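PDB 6T5L: subclass B1 metallo-beta-lactamase from Myroides odoratimimus, which probably hydrolyses the beta-lactam ring of antibiotics, carbapenems among them, at an active site holding zinc ions. Local coordinates for residues Asp100-Ile105 with Gln130-Pro135; Ser142-Leu145 with Lys150-Tyr153; Asn165-Phe170 with Leu209-Ala214. All blocks are in the same frame, centred on the assembly; numbering follows the deposited sequence.

The three contacts follow one another along the chain within a metallo-beta-lactamase alpha-beta/beta-alpha sandwich. Contact 1 comes first, between residues 100-105, at helix 99-102, and the loop before strand 137-139. Its centre is about 20 Å from that of contact 2 and 24 Å from that of contact 3. Contacts 2 and 3 have centres about 12 Å apart and share the five-stranded sheet. They touch where strands 150-155 and 167-170 run side by side, through a probable backbone hydrogen bond of 3.0 Å between Y153 O and Y169 N. Contact 3 joins strand 167-170 to the end of helix 200-210. Contact 1 alone holds a zinc ligand; contacts 2 and 3 are sheet packing.

Contact 1. Residues Asp100-Ile105 with Gln130-Pro135; sequences DCIGGI and QEFSNP. With ZN (zinc ion), chain D.
I105 meets the phenyl ring of F132 at its edge, next to the metal-binding loop of a metallo-beta-lactamase fold. CG1 of I105 is 3.9 Å from CD1 of F132, and I105 CD1 lies in the plane of the ring. The two side chains cross at about a right angle. I102 adds a looser apolar contact, with its CG2 4.3 Å from CE1 of F132. CD1 of I102 also comes 3.7 Å from OE1 of Q130, which is poorly ordered. I105 has CG1 anti to its backbone N (chi1 -177°), which carries that branch to the ring.

A type I turn from I102 to I105 puts both isoleucines on the F132 side. It is closed by the bond from I105 N to I102 O, 3.0 Å long. G104 is the N-cap of the next helix, and its N bonds to T67 OG1. L125 of helix 119-127 packs on I102, Q130 and F132.

Further back lies the HxHxD motif of H96, H98 and D100. H96 and H98, with H161, bind one zinc ion. D100 binds the other, together with C180, H221 and a water. Its OD2 is 2.2 Å from the metal.

Contact 2. Residues Ser142-Leu145 with Lys150-Tyr153; sequences SLTL and KKVY
T144 and Y153 both turn their first side-chain branch beside the backbone N. The chi1 angles are -58° for T144 OG1 and -56° for Y153 CG. As cross-strand partners on one face of the sheet, with matching torsions, they lie side by side and point the same way. OG1 of T144 sits 3.7 Å from CD2 of the tyrosine ring and equally near CE2. The methyl CG2 of T144 is 3.8 Å from Y153 CE2, so both branches of the threonine touch the same side of the ring, at an oblique approach. CG2 also meets the extended chain of K151, loosely, at its CD.

L145 and V152 pack on the other face of the sheet. There CB of L145 is 3.8 Å from CG1 of V152. V152 is buried and also leans on V56, V63 and F65 of the neighbouring sheet. L143 and L145 both touch Y116.

The backbones hold the pair in place. L145 and V152 are an antiparallel hydrogen-bonded pair. L145 N gives to V152 O at 2.8 Å, and V152 N gives back to L145 O at 2.9 Å. Both bonds are nearly straight. T144 and Y153 form the next, non-hydrogen-bonded pair. Beside it, Y153 CA makes a CA-H...O contact of 3.2 Å with L143 O. The strand directions differ by 157°, so the strands are antiparallel with some twist. Strand 142-147 is one of the two edge strands of this sheet within the chain. This is an antiparallel beta hairpin at the edge of one sheet of the metallo-beta-lactamase sandwich.

Contact 3. Residues Asn165-Phe170 with Leu209-Ala214; sequences NVVGYF and LKYPNA
Y211 lays the CE1 corner of its ring over the centre of the Y169 ring, 3.1 Å above its plane. This joins the end of helix 200-210 to strand 167-170 in the alpha-beta/beta-alpha sandwich of the metallo-beta-lactamase fold. The ring planes are turned 37° from each other and the centroids are 4.1 Å apart. The pair is therefore oblique, neither a parallel stack nor an edge-to-face one. The fit is tight: CE1 of Y211 is 3.3 Å from CD2 of Y169.

The two tyrosine side chains cross obliquely. The hydroxyl of Y211 passes beyond the Y169 ring toward the strand backbone, and its OH comes 3.5 Å from Y169 CB. A chi1 of -175° sends the Y169 ring away from its own backbone N and against the CE1 side of the Y211 ring. Helical backbone angles stop at Y211, the first residue of a type I turn to A214. The turn is closed by a bond of 3.2 Å from A214 N to Y211 O, and leads on to strand 216-219.

V167, two residues before Y169, points its side chain the same way. It has two deposited conformers, and its marginal apolar contact with Y211 is doubtful. V176 of strand 175-179 packs against V167, Y169, Y211 and A214. The side chain of Y169 comes within about 3 Å of a bound magnesium ion, measured from its nearest atom. K210 forms a salt bridge with E155. Y169 approaches the Y211 ring obliquely from one side; from the other, K210 CB sits 4.1 Å above the plane of the Y211 ring, over its centre.

Contact 1. Residues Asp100-Ile105 with Gln130-Pro135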
loop_
_atom_site.group_PDB
_atom_site.type_symbol
_atom_site.label_atom_id
_atom_site.label_comp_id
_atom_site.label_asym_id
_atom_site.label_seq_id
_atom_site.Cartn_x
_atom_site.Cartn_y
_atom_site.Cartn_z
ATOM N N ASP A 100 0.326 -1.419 9.603
ATOM C CA ASP A 100 -0.054 -0.395 8.621
ATOM C C ASP A 100 -0.321 -1.001 7.241
ATOM O O ASP A 100 -0.394 -0.250 6.229
ATOM C CB ASP A 100 0.970 0.775 8.543
ATOM C CG ASP A 100 2.454 0.349 8.394
ATOM O OD1 ASP A 100 2.932 -0.581 9.084
ATOM O OD2 ASP A 100 3.218 1.071 7.711
ATOM N N CYS A 101 -0.536 -2.329 7.195
ATOM C CA CYS A 101 -0.978 -2.931 5.944
ATOM C C CYS A 101 -2.220 -3.787 6.143
ATOM O O CYS A 101 -3.031 -3.865 5.214
ATOM C CB CYS A 101 0.145 -3.761 5.294
ATOM S SG CYS A 101 1.794 -2.964 5.340
ATOM N N ILE A 102 -2.394 -4.423 7.341
ATOM C CA ILE A 102 -3.513 -5.329 7.571
ATOM C C ILE A 102 -4.308 -4.970 8.819
ATOM O O ILE A 102 -5.142 -5.764 9.290
ATOM C CB ILE A 102 -3.019 -6.787 7.686
ATOM C CG1 ILE A 102 -1.998 -6.911 8.818
ATOM C CG2 ILE A 102 -2.418 -7.264 6.419
ATOM C CD1 ILE A 102 -2.004 -8.209 9.457
ATOM N N GLY A 103 -4.076 -3.775 9.363
ATOM C CA GLY A 103 -4.691 -3.408 10.634
ATOM C C GLY A 103 -6.208 -3.455 10.597
ATOM O O GLY A 103 -6.825 -3.804 11.586
ATOM N N GLY A 104 -6.829 -3.166 9.437
ATOM C CA GLY A 104 -8.285 -3.142 9.331
ATOM C C GLY A 104 -8.830 -4.332 8.553
ATOM O O GLY A 104 -9.915 -4.268 7.934
ATOM N N ILE A 105 -8.047 -5.425 8.536
ATOM C CA ILE A 105 -8.391 -6.561 7.699
ATOM C C ILE A 105 -9.780 -7.112 8.041
ATOM O O ILE A 105 -10.554 -7.459 7.138
ATOM C CB ILE A 105 -7.307 -7.633 7.778
ATOM C CG1 ILE A 105 -7.613 -8.826 6.837
ATOM C CG2 ILE A 105 -7.212 -8.237 9.206
ATOM C CD1 ILE A 105 -7.587 -8.521 5.339
ATOM N N GLN A 130 -0.684 -14.859 13.299
ATOM C CA GLN A 130 -1.874 -14.374 12.627
ATOM C C GLN A 130 -2.109 -15.111 11.313
ATOM O O GLN A 130 -1.174 -15.396 10.555
ATOM C CB GLN A 130 -1.805 -12.874 12.331
ATOM C CG GLN A 130 -1.125 -12.014 13.360
ATOM C CD GLN A 130 -1.462 -10.546 13.154
ATOM O OE1 GLN A 130 -2.471 -10.212 12.524
ATOM N NE2 GLN A 130 -0.607 -9.665 13.655
ATOM N N GLU A 131 -3.379 -15.385 11.054
ATOM C CA GLU A 131 -3.865 -15.932 9.804
ATOM C C GLU A 131 -5.021 -15.059 9.341
ATOM O O GLU A 131 -5.791 -14.553 10.167
ATOM C CB GLU A 131 -4.404 -17.356 9.963
ATOM C CG GLU A 131 -3.415 -18.428 10.321
ATOM C CD GLU A 131 -4.084 -19.794 10.430
ATOM O OE1 GLU A 131 -5.298 -19.896 10.147
ATOM O OE2 GLU A 131 -3.396 -20.766 10.794
ATOM N N PHE A 132 -5.172 -14.925 8.027
ATOM C CA PHE A 132 -6.412 -14.404 7.461
ATOM C C PHE A 132 -7.560 -15.355 7.760
ATOM O O PHE A 132 -7.410 -16.576 7.687
ATOM C CB PHE A 132 -6.280 -14.193 5.956
ATOM C CG PHE A 132 -5.208 -13.202 5.617
ATOM C CD1 PHE A 132 -5.471 -11.831 5.579
ATOM C CD2 PHE A 132 -3.901 -13.632 5.449
ATOM C CE1 PHE A 132 -4.439 -10.898 5.313
ATOM C CE2 PHE A 132 -2.879 -12.711 5.189
ATOM C CZ PHE A 132 -3.157 -11.352 5.125
ATOM N N SER A 133 -8.700 -14.779 8.118
ATOM C CA SER A 133 -9.884 -15.570 8.434
ATOM C C SER A 133 -10.555 -16.101 7.169
ATOM O O SER A 133 -10.813 -17.308 7.060
ATOM C CB SER A 133 -10.873 -14.735 9.233
ATOM O OG SER A 133 -12.168 -15.236 9.020
ATOM N N ASN A 134 -10.846 -15.215 6.211
ATOM C CA ASN A 134 -11.375 -15.579 4.908
ATOM C C ASN A 134 -10.272 -16.163 4.028
ATOM O O ASN A 134 -9.144 -15.642 4.019
ATOM C CB ASN A 134 -11.986 -14.342 4.183
ATOM C CG ASN A 134 -13.417 -14.081 4.601
ATOM O OD1 ASN A 134 -13.990 -14.910 5.257
ATOM N ND2 ASN A 134 -14.011 -12.954 4.169
ATOM N N PRO A 135 -10.590 -17.174 3.207
ATOM C CA PRO A 135 -9.590 -17.697 2.256
ATOM C C PRO A 135 -9.034 -16.597 1.361
ATOM O O PRO A 135 -9.774 -15.762 0.806
ATOM C CB PRO A 135 -10.380 -18.754 1.463
ATOM C CG PRO A 135 -11.372 -19.296 2.480
ATOM C CD PRO A 135 -11.827 -17.994 3.177
HETATM ZN ZN ZN D . 5.418 1.324 7.307
HETATM O O HOH W 1 7.623 1.963 7.584
#

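Contact 2. Residues Ser142-Leu145 with Lys150-Tyr153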
loop_
_atom_site.group_PDB
_atom_site.type_symbol
_atom_site.label_atom_id
_atom_site.label_comp_id
_atom_site.label_asym_id
_atom_site.label_seq_id
_atom_site.Cartn_x
_atom_site.Cartn_y
_atom_site.Cartn_z
ATOM N N SER A 142 4.219 -12.099 -8.282
ATOM C CA SER A 142 3.628 -11.145 -9.188
ATOM C C SER A 142 2.156 -11.454 -9.321
ATOM O O SER A 142 1.761 -12.618 -9.480
ATOM C CB SER A 142 4.300 -11.164 -10.573
ATOM O OG SER A 142 3.335 -10.778 -11.523
ATOM N N LEU A 143 1.355 -10.390 -9.291
ATOM C CA LEU A 143 -0.098 -10.473 -9.305
ATOM C C LEU A 143 -0.581 -9.508 -10.374
ATOM O O LEU A 143 -0.124 -8.362 -10.431
ATOM C CB LEU A 143 -0.715 -10.103 -7.949
ATOM C CG LEU A 143 -2.244 -9.951 -7.936
ATOM C CD1 LEU A 143 -3.008 -11.369 -7.968
ATOM C CD2 LEU A 143 -2.756 -9.100 -6.776
ATOM N N THR A 144 -1.495 -9.972 -11.215
ATOM C CA THR A 144 -2.162 -9.161 -12.231
ATOM C C THR A 144 -3.643 -9.253 -11.896
ATOM O O THR A 144 -4.177 -10.362 -11.755
ATOM C CB THR A 144 -1.891 -9.673 -13.643
ATOM O OG1 THR A 144 -0.477 -9.667 -13.855
ATOM C CG2 THR A 144 -2.589 -8.802 -14.708
ATOM N N LEU A 145 -4.270 -8.120 -11.673
ATOM C CA LEU A 145 -5.703 -8.090 -11.457
ATOM C C LEU A 145 -6.358 -7.192 -12.486
ATOM O O LEU A 145 -5.885 -6.076 -12.729
ATOM C CB LEU A 145 -6.086 -7.577 -10.089
ATOM C CG LEU A 145 -6.292 -8.522 -8.937
ATOM C CD1 LEU A 145 -6.667 -7.572 -7.754
ATOM C CD2 LEU A 145 -7.376 -9.608 -9.209
ATOM N N LYS A 150 -9.019 -1.962 -17.266
ATOM C CA LYS A 150 -7.627 -1.639 -17.011
ATOM C C LYS A 150 -7.064 -2.697 -16.054
ATOM O O LYS A 150 -7.777 -3.586 -15.563
ATOM C CB LYS A 150 -7.481 -0.218 -16.435
ATOM C CG LYS A 150 -8.032 0.930 -17.349
ATOM C CD LYS A 150 -7.182 1.162 -18.582
ATOM C CE LYS A 150 -7.957 1.875 -19.738
ATOM N NZ LYS A 150 -8.451 0.892 -20.755
ATOM N N LYS A 151 -5.775 -2.624 -15.799
ATOM C CA LYS A 151 -5.121 -3.668 -15.043
ATOM C C LYS A 151 -4.299 -3.018 -13.949
ATOM O O LYS A 151 -3.876 -1.867 -14.083
ATOM C CB LYS A 151 -4.258 -4.521 -15.947
ATOM C CG LYS A 151 -5.011 -5.664 -16.563
ATOM C CD LYS A 151 -4.176 -6.309 -17.664
ATOM C CE LYS A 151 -4.980 -7.348 -18.395
ATOM N NZ LYS A 151 -4.121 -8.044 -19.373
ATOM N N VAL A 152 -4.178 -3.735 -12.838
ATOM C CA VAL A 152 -3.418 -3.330 -11.672
ATOM C C VAL A 152 -2.554 -4.513 -11.247
ATOM O O VAL A 152 -2.939 -5.685 -11.390
ATOM C CB VAL A 152 -4.354 -2.851 -10.529
ATOM C CG1 VAL A 152 -5.014 -3.993 -9.776
ATOM C CG2 VAL A 152 -3.565 -1.982 -9.570
ATOM N N TYR A 153 -1.373 -4.199 -10.730
ATOM C CA TYR A 153 -0.284 -5.149 -10.519
ATOM C C TYR A 153 0.262 -5.006 -9.102
ATOM O O TYR A 153 0.270 -3.913 -8.513
ATOM C CB TYR A 153 0.861 -4.919 -11.549
ATOM C CG TYR A 153 0.439 -4.983 -13.013
ATOM C CD1 TYR A 153 -0.116 -3.872 -13.662
ATOM C CD2 TYR A 153 0.607 -6.145 -13.743
ATOM C CE1 TYR A 153 -0.514 -3.945 -14.965
ATOM C CE2 TYR A 153 0.214 -6.226 -15.040
ATOM C CZ TYR A 153 -0.345 -5.121 -15.662
ATOM O OH TYR A 153 -0.753 -5.162 -16.976
#

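Contact 3. Residues Asn165-Phe170 with Leu209-Ala214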
loop_
_atom_site.group_PDB
_atom_site.type_symbol
_atom_site.label_atom_id
_atom_site.label_comp_id
_atom_site.label_asym_id
_atom_site.label_seq_id
_atom_site.Cartn_x
_atom_site.Cartn_y
_atom_site.Cartn_z
ATOM N N ASN A 165 8.067 -7.409 1.327
ATOM C CA ASN A 165 7.413 -6.201 0.858
ATOM C C ASN A 165 7.219 -6.279 -0.668
ATOM O O ASN A 165 8.145 -6.652 -1.417
ATOM C CB ASN A 165 8.195 -4.946 1.278
ATOM C CG ASN A 165 9.709 -5.020 1.106
ATOM O OD1 ASN A 165 10.413 -4.284 1.817
ATOM N ND2 ASN A 165 10.208 -5.855 0.232
ATOM N N VAL A 166 5.979 -5.969 -1.139
ATOM C CA VAL A 166 5.649 -5.863 -2.564
ATOM C C VAL A 166 5.285 -4.403 -2.932
ATOM O O VAL A 166 4.989 -3.581 -2.029
ATOM C CB VAL A 166 4.503 -6.816 -2.976
ATOM C CG1 VAL A 166 4.866 -8.269 -2.781
ATOM C CG2 VAL A 166 3.138 -6.576 -2.249
ATOM N N VAL A 167 5.247 -4.127 -4.289
ATOM C CA VAL A 167 5.001 -2.796 -4.851
ATOM C C VAL A 167 3.753 -2.856 -5.737
ATOM O O VAL A 167 3.542 -3.833 -6.466
ATOM C CB VAL A 167 6.261 -2.314 -5.604
ATOM C CG1 VAL A 167 6.133 -0.863 -6.132
ATOM C CG2 VAL A 167 7.425 -2.382 -4.645
ATOM N N GLY A 168 2.897 -1.866 -5.607
ATOM C CA GLY A 168 1.710 -1.792 -6.436
ATOM C C GLY A 168 2.000 -0.859 -7.605
ATOM O O GLY A 168 2.809 0.077 -7.506
ATOM N N TYR A 169 1.382 -1.176 -8.742
ATOM C CA TYR A 169 1.577 -0.476 -9.985
ATOM C C TYR A 169 0.289 -0.396 -10.784
ATOM O O TYR A 169 -0.347 -1.427 -11.064
ATOM C CB TYR A 169 2.635 -1.190 -10.818
ATOM C CG TYR A 169 3.013 -0.496 -12.089
ATOM C CD1 TYR A 169 3.320 0.842 -12.095
ATOM C CD2 TYR A 169 3.083 -1.191 -13.278
ATOM C CE1 TYR A 169 3.723 1.496 -13.291
ATOM C CE2 TYR A 169 3.485 -0.572 -14.454
ATOM C CZ TYR A 169 3.784 0.778 -14.457
ATOM O OH TYR A 169 4.166 1.416 -15.607
ATOM N N PHE A 170 -0.043 0.830 -11.193
ATOM C CA PHE A 170 -1.103 1.074 -12.170
ATOM C C PHE A 170 -0.543 1.844 -13.366
ATOM O O PHE A 170 -0.407 3.084 -13.287
ATOM C CB PHE A 170 -2.211 1.856 -11.475
ATOM C CG PHE A 170 -3.494 1.997 -12.283
ATOM C CD1 PHE A 170 -4.261 0.890 -12.629
ATOM C CD2 PHE A 170 -3.917 3.262 -12.698
ATOM C CE1 PHE A 170 -5.442 1.059 -13.371
ATOM C CE2 PHE A 170 -5.114 3.440 -13.435
ATOM C CZ PHE A 170 -5.871 2.343 -13.768
ATOM N N LEU A 209 14.452 0.581 -12.078
ATOM C CA LEU A 209 14.683 0.095 -13.428
ATOM C C LEU A 209 13.373 -0.296 -14.096
ATOM O O LEU A 209 13.189 -0.076 -15.292
ATOM C CB LEU A 209 15.641 -1.084 -13.362
ATOM C CG LEU A 209 15.951 -1.710 -14.721
ATOM C CD1 LEU A 209 16.949 -0.802 -15.449
ATOM C CD2 LEU A 209 16.496 -3.091 -14.535
ATOM N N LYS A 210 12.443 -0.871 -13.321
ATOM C CA LYS A 210 11.184 -1.348 -13.874
ATOM C C LYS A 210 10.214 -0.212 -14.190
ATOM O O LYS A 210 9.386 -0.357 -15.094
ATOM C CB LYS A 210 10.540 -2.328 -12.881
ATOM C CG LYS A 210 9.505 -3.247 -13.501
ATOM C CD LYS A 210 10.049 -4.625 -13.673
ATOM C CE LYS A 210 8.979 -5.595 -14.192
ATOM N NZ LYS A 210 9.293 -7.033 -13.894
ATOM N N TYR A 211 10.331 0.935 -13.517
ATOM C CA TYR A 211 9.352 2.016 -13.648
ATOM C C TYR A 211 10.014 3.344 -13.998
ATOM O O TYR A 211 9.826 4.348 -13.298
ATOM C CB TYR A 211 8.555 2.122 -12.346
ATOM C CG TYR A 211 7.821 0.838 -12.006
ATOM C CD1 TYR A 211 6.998 0.216 -12.942
ATOM C CD2 TYR A 211 7.927 0.266 -10.781
ATOM C CE1 TYR A 211 6.308 -0.937 -12.650
ATOM C CE2 TYR A 211 7.232 -0.895 -10.461
ATOM C CZ TYR A 211 6.424 -1.483 -11.389
ATOM O OH TYR A 211 5.768 -2.664 -11.071
ATOM N N PRO A 212 10.778 3.400 -15.102
ATOM C CA PRO A 212 11.430 4.663 -15.473
ATOM C C PRO A 212 10.459 5.807 -15.775
ATOM O O PRO A 212 10.846 6.973 -15.679
ATOM C CB PRO A 212 12.247 4.283 -16.727
ATOM C CG PRO A 212 11.455 3.101 -17.331
ATOM C CD PRO A 212 10.951 2.351 -16.123
ATOM N N ASN A 213 9.214 5.532 -16.147
ATOM C CA ASN A 213 8.290 6.602 -16.516
ATOM C C ASN A 213 7.315 6.953 -15.393
ATOM O O ASN A 213 6.321 7.653 -15.640
ATOM C CB ASN A 213 7.523 6.216 -17.775
ATOM C CG ASN A 213 8.437 6.029 -18.966
ATOM O OD1 ASN A 213 9.263 6.891 -19.279
ATOM N ND2 ASN A 213 8.330 4.879 -19.604
ATOM N N ALA A 214 7.592 6.515 -14.161
ATOM C CA ALA A 214 6.665 6.775 -13.069
ATOM C C ALA A 214 6.561 8.268 -12.793
ATOM O O ALA A 214 7.573 9.000 -12.753
ATOM C CB ALA A 214 7.089 6.055 -11.790
#